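Local coordinates for cell cycle serine/threonine-protein kinase CDC5/MSD2 (Saccharomyces cerevisiae, PDB 6MF4), which phosphorylates serine and threonine residues of proteins to promote mitotic exit, and uses the polo-box domain present here to recognise partner proteins, at residues A[131-135]-A[136-140]; A[212-215]-A[216-220]; A[259-262]-A[263-266]. All coordinates share one frame; numbering follows the deposited sequence.

Interaction 1 of 3, residues A[131-135]-A[136-140]. With ZN (zinc ion), chain C.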
loop_
_atom_site.group_PDB
_atom_site.type_symbol
_atom_site.label_atom_id
_atom_site.label_comp_id
_atom_site.label_asym_id
_atom_site.label_seq_id
_atom_site.Cartn_x
_atom_site.Cartn_y
_atom_site.Cartn_z
ATOM N N LEU A 131 3.034 -8.247 11.514
ATOM C CA LEU A 131 3.878 -7.132 11.125
ATOM C C LEU A 131 5.017 -7.019 12.134
ATOM O O LEU A 131 4.816 -6.594 13.266
ATOM C CB LEU A 131 3.072 -5.832 11.053
ATOM C CG LEU A 131 3.837 -4.611 10.536
ATOM C CD1 LEU A 131 4.177 -4.766 9.059
ATOM C CD2 LEU A 131 3.043 -3.336 10.778
ATOM N N ARG A 132 6.204 -7.428 11.704
ATOM C CA ARG A 132 7.410 -7.400 12.524
ATOM C C ARG A 132 8.092 -6.038 12.410
ATOM O O ARG A 132 8.553 -5.661 11.334
ATOM C CB ARG A 132 8.349 -8.521 12.071
ATOM C CG ARG A 132 9.695 -8.628 12.770
ATOM C CD ARG A 132 10.651 -9.369 11.847
ATOM N NE ARG A 132 11.917 -9.755 12.470
ATOM C CZ ARG A 132 13.034 -9.032 12.431
ATOM N NH1 ARG A 132 13.063 -7.847 11.824
ATOM N NH2 ARG A 132 14.127 -9.492 13.022
ATOM N N LEU A 133 8.166 -5.300 13.515
ATOM C CA LEU A 133 8.791 -3.982 13.477
ATOM C C LEU A 133 10.288 -4.105 13.243
ATOM O O LEU A 133 10.906 -5.120 13.562
ATOM C CB LEU A 133 8.520 -3.198 14.763
ATOM C CG LEU A 133 7.193 -2.435 14.774
ATOM C CD1 LEU A 133 6.039 -3.383 14.995
ATOM C CD2 LEU A 133 7.194 -1.341 15.827
ATOM N N ALA A 134 10.860 -3.055 12.670
ATOM C CA ALA A 134 12.266 -3.041 12.306
ATOM C C ALA A 134 13.175 -3.188 13.524
ATOM O O ALA A 134 14.342 -3.550 13.389
ATOM C CB ALA A 134 12.588 -1.758 11.563
ATOM N N ASP A 135 12.645 -2.911 14.710
ATOM C CA ASP A 135 13.456 -2.983 15.922
ATOM C C ASP A 135 13.761 -4.428 16.320
ATOM O O ASP A 135 14.578 -4.676 17.206
ATOM C CB ASP A 135 12.772 -2.241 17.077
ATOM C CG ASP A 135 11.368 -2.750 17.373
ATOM O OD1 ASP A 135 11.067 -3.932 17.115
ATOM O OD2 ASP A 135 10.564 -1.958 17.906
ATOM N N ALA A 136 13.110 -5.376 15.652
ATOM C CA ALA A 136 13.302 -6.798 15.924
ATOM C C ALA A 136 12.972 -7.163 17.370
ATOM O O ALA A 136 13.544 -8.105 17.917
ATOM C CB ALA A 136 14.740 -7.214 15.598
ATOM N N GLU A 137 12.050 -6.424 17.982
ATOM C CA GLU A 137 11.586 -6.752 19.334
ATOM C C GLU A 137 10.061 -6.738 19.459
ATOM O O GLU A 137 9.504 -7.473 20.276
ATOM C CB GLU A 137 12.197 -5.786 20.363
ATOM C CG GLU A 137 11.553 -5.806 21.767
ATOM C CD GLU A 137 11.522 -7.184 22.429
ATOM O OE1 GLU A 137 10.966 -7.287 23.544
ATOM O OE2 GLU A 137 12.045 -8.162 21.853
ATOM N N GLU A 138 9.390 -5.912 18.661
ATOM C CA GLU A 138 7.932 -5.813 18.729
ATOM C C GLU A 138 7.273 -6.299 17.444
ATOM O O GLU A 138 7.847 -6.181 16.360
ATOM C CB GLU A 138 7.500 -4.370 19.003
ATOM C CG GLU A 138 8.118 -3.755 20.250
ATOM C CD GLU A 138 7.267 -2.644 20.832
ATOM O OE1 GLU A 138 6.639 -1.898 20.052
ATOM O OE2 GLU A 138 7.221 -2.517 22.075
ATOM N N PHE A 139 6.064 -6.840 17.566
ATOM C CA PHE A 139 5.266 -7.150 16.386
ATOM C C PHE A 139 3.780 -6.996 16.674
ATOM O O PHE A 139 3.345 -7.036 17.828
ATOM C CB PHE A 139 5.576 -8.566 15.860
ATOM C CG PHE A 139 5.050 -9.686 16.719
ATOM C CD1 PHE A 139 5.814 -10.204 17.754
ATOM C CD2 PHE A 139 3.809 -10.251 16.466
ATOM C CE1 PHE A 139 5.342 -11.254 18.531
ATOM C CE2 PHE A 139 3.332 -11.297 17.239
ATOM C CZ PHE A 139 4.097 -11.791 18.281
ATOM N N TRP A 140 3.024 -6.778 15.601
ATOM C CA TRP A 140 1.569 -6.791 15.627
ATOM C C TRP A 140 1.044 -8.085 15.034
ATOM O O TRP A 140 1.525 -8.523 13.991
ATOM C CB TRP A 140 0.980 -5.634 14.819
ATOM C CG TRP A 140 1.267 -4.271 15.322
ATOM C CD1 TRP A 140 2.212 -3.406 14.852
ATOM C CD2 TRP A 140 0.589 -3.589 16.380
ATOM N NE1 TRP A 140 2.166 -2.228 15.554
ATOM C CE2 TRP A 140 1.180 -2.314 16.502
ATOM C CE3 TRP A 140 -0.461 -3.930 17.238
ATOM C CZ2 TRP A 140 0.758 -1.382 17.446
ATOM C CZ3 TRP A 140 -0.883 -2.999 18.176
ATOM C CH2 TRP A 140 -0.275 -1.740 18.271
HETATM ZN ZN ZN C . 5.108 -1.001 20.922
#
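The beta hairpin of strands 129-132 and 138-145 carries a zinc ligand beside its turn. Leu-131 and Trp-140 form a hydrogen-bonded antiparallel pair, and Leu-133 N adds a further bond to Glu-138 O. A type I turn from Leu-133 to Ala-136 reverses the chain. Its bond runs from Ala-136 N to Leu-133 O at 3.0 Å, with the donor above the carbonyl plane.

Asp-135 takes two backbone N-H groups just past the turn. A chi1 of 56° folds its carboxylate back toward the main chain that follows. Asp-135 OD1 accepts from Glu-137 N at 2.8 Å and from Glu-138 N at 3.0 Å. Both donors come from the same face of the carboxylate. OD2 bonds instead to Tyr-193 OH. With an alanine here, the N-H groups of Glu-137 and Glu-138 would probably lose their common acceptor and the hydroxyl of Tyr-193 its partner.

The hairpin belongs to the six-stranded antiparallel sheet of the first polo box, whose helix 165-178 covers the face bearing Arg-132 and Phe-139. On that side Ala-136 CA sits over one face of the Arg-132 guanidinium, off toward the rim of that group, and Arg-132 NH2 is 3.5 Å from Ala-136 CB.

Glu-138 OE1 binds the zinc ion at 2.0 Å, while OE2 is 2.8 Å from the metal. His-154 and His-194 are the other protein ligands. The carboxylates of Asp-135 and Glu-138 stand almost perpendicular, 88° apart. Leu-131 and Trp-140 share the other sheet face. Leu-133 CD1 comes within 3.8 Å of Trp-140 CD1, and Leu-131 CD2 meets the same ring atom at 4.2 Å. The indole NE1 is hydrogen-bonded to Asp-197 OD2.

Interaction 2 of 3, residues A[212-215]-A[216-220]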
loop_
_atom_site.group_PDB
_atom_site.type_symbol
_atom_site.label_atom_id
_atom_site.label_comp_id
_atom_site.label_asym_id
_atom_site.label_seq_id
_atom_site.Cartn_x
_atom_site.Cartn_y
_atom_site.Cartn_z
ATOM N N PHE A 212 -0.568 -2.429 -4.564
ATOM C CA PHE A 212 -0.576 -2.591 -3.114
ATOM C C PHE A 212 -1.530 -1.589 -2.480
ATOM O O PHE A 212 -1.483 -0.395 -2.780
ATOM C CB PHE A 212 0.827 -2.406 -2.526
ATOM C CG PHE A 212 1.856 -3.349 -3.082
ATOM C CD1 PHE A 212 1.843 -4.691 -2.741
ATOM C CD2 PHE A 212 2.847 -2.892 -3.934
ATOM C CE1 PHE A 212 2.793 -5.559 -3.246
ATOM C CE2 PHE A 212 3.804 -3.756 -4.437
ATOM C CZ PHE A 212 3.778 -5.089 -4.089
ATOM N N GLU A 213 -2.390 -2.087 -1.599
ATOM C CA GLU A 213 -3.332 -1.255 -0.860
ATOM C C GLU A 213 -2.935 -1.256 0.616
ATOM O O GLU A 213 -3.125 -2.248 1.316
ATOM C CB GLU A 213 -4.762 -1.767 -1.060
ATOM C CG GLU A 213 -5.158 -1.831 -2.528
ATOM C CD GLU A 213 -6.521 -2.453 -2.768
ATOM O OE1 GLU A 213 -7.530 -1.933 -2.245
ATOM O OE2 GLU A 213 -6.581 -3.463 -3.499
ATOM N N LEU A 214 -2.348 -0.149 1.066
ATOM C CA LEU A 214 -1.837 -0.040 2.433
ATOM C C LEU A 214 -2.896 0.494 3.381
ATOM O O LEU A 214 -3.839 1.169 2.965
ATOM C CB LEU A 214 -0.602 0.860 2.474
ATOM C CG LEU A 214 0.566 0.442 1.577
ATOM C CD1 LEU A 214 1.729 1.405 1.738
ATOM C CD2 LEU A 214 1.007 -0.985 1.875
ATOM N N SER A 215 -2.718 0.207 4.666
ATOM C CA SER A 215 -3.760 0.442 5.655
ATOM C C SER A 215 -4.001 1.916 5.969
ATOM O O SER A 215 -4.981 2.246 6.637
ATOM C CB SER A 215 -3.421 -0.307 6.948
ATOM O OG SER A 215 -2.195 0.144 7.494
ATOM N N ASP A 216 -3.122 2.799 5.503
ATOM C CA ASP A 216 -3.321 4.235 5.704
ATOM C C ASP A 216 -4.015 4.887 4.508
ATOM O O ASP A 216 -4.210 6.100 4.486
ATOM C CB ASP A 216 -1.988 4.938 5.983
ATOM C CG ASP A 216 -0.986 4.782 4.853
ATOM O OD1 ASP A 216 -1.265 4.039 3.892
ATOM O OD2 ASP A 216 0.097 5.399 4.938
ATOM N N GLY A 217 -4.390 4.078 3.518
ATOM C CA GLY A 217 -5.110 4.576 2.356
ATOM C C GLY A 217 -4.216 4.875 1.168
ATOM O O GLY A 217 -4.687 5.343 0.129
ATOM N N THR A 218 -2.924 4.606 1.315
ATOM C CA THR A 218 -1.981 4.779 0.219
ATOM C C THR A 218 -2.047 3.597 -0.741
ATOM O O THR A 218 -2.176 2.445 -0.320
ATOM C CB THR A 218 -0.542 4.950 0.749
ATOM O OG1 THR A 218 -0.435 6.213 1.415
ATOM C CG2 THR A 218 0.488 4.898 -0.378
ATOM N N PHE A 219 -1.976 3.900 -2.034
ATOM C CA PHE A 219 -1.921 2.885 -3.080
ATOM C C PHE A 219 -0.577 2.953 -3.776
ATOM O O PHE A 219 -0.132 4.034 -4.152
ATOM C CB PHE A 219 -3.046 3.084 -4.098
ATOM C CG PHE A 219 -4.422 2.878 -3.533
ATOM C CD1 PHE A 219 -5.082 3.907 -2.882
ATOM C CD2 PHE A 219 -5.058 1.655 -3.655
ATOM C CE1 PHE A 219 -6.351 3.716 -2.369
ATOM C CE2 PHE A 219 -6.328 1.462 -3.141
ATOM C CZ PHE A 219 -6.971 2.492 -2.496
ATOM N N GLN A 220 0.069 1.805 -3.942
ATOM C CA GLN A 220 1.343 1.747 -4.644
ATOM C C GLN A 220 1.222 0.866 -5.875
ATOM O O GLN A 220 0.600 -0.197 -5.831
ATOM C CB GLN A 220 2.447 1.225 -3.728
ATOM C CG GLN A 220 3.811 1.204 -4.381
ATOM C CD GLN A 220 4.901 0.817 -3.408
ATOM O OE1 GLN A 220 4.786 1.056 -2.206
ATOM N NE2 GLN A 220 5.961 0.201 -3.921
HETATM O O HOH W 1 -5.133 1.805 0.200
#
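Thr-218 O is gripped by two donors. Leu-214 N reaches Thr-218 O at 2.9 Å, nearly in line with the C=O bond, and a water donates to Thr-218 O at 3.1 Å. The same water donates to Leu-214 O, which also takes the turn bond from Gly-217 N. The water oxygen lies 3.3 Å above the Phe-219 ring, over its centre. It thus bridges two carbonyls of the hairpin and caps an aromatic face.

A type I turn runs from Leu-214 to Gly-217. Gly-217 has a positive phi (96°), at which a CB would be jammed against the preceding carbonyl oxygen. Asp-216 starts an Asx turn that overlaps the end of the beta turn: Asp-216 OD1 accepts from Thr-218 N at 3.1 Å, from above the carboxylate plane. A chi1 of 60° tucks the carboxylate over its own backbone, toward Thr-218. Asp-216 OD1 is also 3.5 Å from Leu-214 CB.

The bend joins strands 209-214 and 219-223, neighbours in the antiparallel sheet of the second polo box. Phe-212 and Gln-220 are a hydrogen-bonded pair, with both bonds in the carbonyl planes. Their side chains run alongside each other, and Phe-212 CD2 meets Gln-220 CB at 4.1 Å. Both also reach the first polo box: the Phe-212 ring packs edge-to-face with Trp-102, and Gln-220 OE1 accepts from Val-99 N.

Glu-213 and Phe-219 pair on the other face, without mutual backbone bonds. The CG of Glu-213 touches Phe-219 CE2 at 3.5 Å. Carboxylate and ring planes are 23° apart. Glu-213 OE2 forms a salt bridge with Arg-202, which would probably balance the charge of this buried acid. Helix 56-82 packs on both side chains through Cys-66.

Interaction 3 of 3, residues A[259-262]-A[263-266]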
loop_
_atom_site.group_PDB
_atom_site.type_symbol
_atom_site.label_atom_id
_atom_site.label_comp_id
_atom_site.label_asym_id
_atom_site.label_seq_id
_atom_site.Cartn_x
_atom_site.Cartn_y
_atom_site.Cartn_z
ATOM N N GLY A 259 2.527 17.608 -17.314
ATOM C CA GLY A 259 2.365 16.626 -18.374
ATOM C C GLY A 259 3.118 15.330 -18.137
ATOM O O GLY A 259 2.821 14.307 -18.754
ATOM N N GLU A 260 4.095 15.370 -17.239
ATOM C CA GLU A 260 4.936 14.210 -16.974
ATOM C C GLU A 260 5.613 14.359 -15.622
ATOM O O GLU A 260 5.556 15.424 -15.010
ATOM C CB GLU A 260 5.977 14.049 -18.081
ATOM C CG GLU A 260 6.525 15.378 -18.599
ATOM C CD GLU A 260 7.613 15.198 -19.647
ATOM O OE1 GLU A 260 8.597 15.966 -19.611
ATOM O OE2 GLU A 260 7.475 14.307 -20.516
ATOM N N ILE A 261 6.242 13.289 -15.148
ATOM C CA ILE A 261 7.022 13.362 -13.921
ATOM C C ILE A 261 8.254 14.223 -14.192
ATOM O O ILE A 261 9.005 13.943 -15.132
ATOM C CB ILE A 261 7.470 11.968 -13.421
ATOM C CG1 ILE A 261 6.266 11.037 -13.219
ATOM C CG2 ILE A 261 8.285 12.095 -12.132
ATOM C CD1 ILE A 261 5.356 11.410 -12.051
ATOM N N PRO A 262 8.457 15.286 -13.394
ATOM C CA PRO A 262 9.695 16.060 -13.530
ATOM C C PRO A 262 10.947 15.203 -13.372
ATOM O O PRO A 262 11.066 14.446 -12.405
ATOM C CB PRO A 262 9.588 17.085 -12.397
ATOM C CG PRO A 262 8.134 17.286 -12.230
ATOM C CD PRO A 262 7.522 15.929 -12.452
ATOM N N GLY A 263 11.860 15.318 -14.331
ATOM C CA GLY A 263 13.127 14.611 -14.280
ATOM C C GLY A 263 13.103 13.232 -14.915
ATOM O O GLY A 263 14.155 12.613 -15.084
ATOM N N TYR A 264 11.914 12.750 -15.271
ATOM C CA TYR A 264 11.765 11.391 -15.789
ATOM C C TYR A 264 10.789 11.319 -16.960
ATOM O O TYR A 264 9.718 10.723 -16.852
ATOM C CB TYR A 264 11.316 10.459 -14.666
ATOM C CG TYR A 264 12.332 10.375 -13.555
ATOM C CD1 TYR A 264 13.387 9.477 -13.622
ATOM C CD2 TYR A 264 12.256 11.214 -12.451
ATOM C CE1 TYR A 264 14.327 9.402 -12.617
ATOM C CE2 TYR A 264 13.192 11.146 -11.438
ATOM C CZ TYR A 264 14.228 10.241 -11.529
ATOM O OH TYR A 264 15.164 10.167 -10.524
ATOM N N PRO A 265 11.172 11.920 -18.094
ATOM C CA PRO A 265 10.326 11.942 -19.293
ATOM C C PRO A 265 10.043 10.551 -19.863
ATOM O O PRO A 265 9.121 10.413 -20.666
ATOM C CB PRO A 265 11.133 12.786 -20.288
ATOM C CG PRO A 265 12.505 12.875 -19.736
ATOM C CD PRO A 265 12.419 12.684 -18.268
ATOM N N GLU A 266 10.814 9.545 -19.454
ATOM C CA GLU A 266 10.627 8.187 -19.957
ATOM C C GLU A 266 9.612 7.392 -19.148
ATOM O O GLU A 266 9.343 6.230 -19.458
ATOM C CB GLU A 266 11.959 7.423 -19.968
ATOM C CG GLU A 266 12.512 7.023 -18.594
ATOM C CD GLU A 266 13.308 8.123 -17.921
ATOM O OE1 GLU A 266 13.133 9.306 -18.285
ATOM O OE2 GLU A 266 14.116 7.799 -17.025
#
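Tyr-264 follows Ile-261, Pro-262 and Gly-263 round a type II beta turn, and one side of its ring touches Ile-261 and the Pro-262 carbonyl. CB leaves the backbone with CG anti to the carbonyl carbon (chi1 -62°), and this carries one ring side past the Pro-262 peptide. Tyr-264 CD2 meets Pro-262 O at 3.4 Å and Ile-261 CG2 at 4.1 Å. Tyr-264 CE2, one atom further out, is still 4.0 Å from Pro-262 O. Residues beyond the turn also touch the Tyr-264 side chain. The Tyr-240 ring meets it with the planes inclined at about 40°, and Ser-242 and Glu-246 are further neighbours.

The turn lies in the surface loop between helices 252-258 and 269-283 of the second polo box. One bond closes it, from Tyr-264 N to Ile-261 O at 3.1 Å. The N-H points well at the oxygen, but the donor stands above the carbonyl plane. Pro-262 and Gly-263 occupy the two central positions, the classic pair for this turn type. The proline ring restrains phi at the first. Gly-263 has a phi of 89°, where a CB would clash with Pro-262 O.

Ile-261 is the buried residue of the contact. Its CG2 branch faces the tyrosine, while the end of its other branch leads away. Ser-267 is a neighbour of the Ile-261 side chain and also bonds through OG to Tyr-264 O, so it meets the turn at two points.

Glu-260, just before the turn, crosses obliquely to Pro-265, just after it. Its chain is extended beyond CG and lays the carboxylate against the proline without a polar bond: Glu-260 OE2 is 3.9 Å from Pro-265 CA, and Glu-260 OE1 is 4.1 Å from Pro-265 CB.

In the fold
Interaction 1 belongs to the first polo box; interactions 2 and 3 belong to the second. Two are strand-to-strand turns, one in each box, with centres about 20 Å apart and nearest atoms about 7 Å apart. The zinc ion ties interaction 1 to His-194, in the loop before strand 200-205. Asp-197, which has been seen to bind zinc in this protein and here pairs with Trp-140 NE1, lies about 7 Å from Ser-215 of interaction 2, side chain to side chain. The centre of interaction 2 is about 3 Å from that of the folded chain, where the boxes meet. Interaction 3 is remote: its centre is about 37 Å from that of interaction 1 and 23 Å from that of interaction 2.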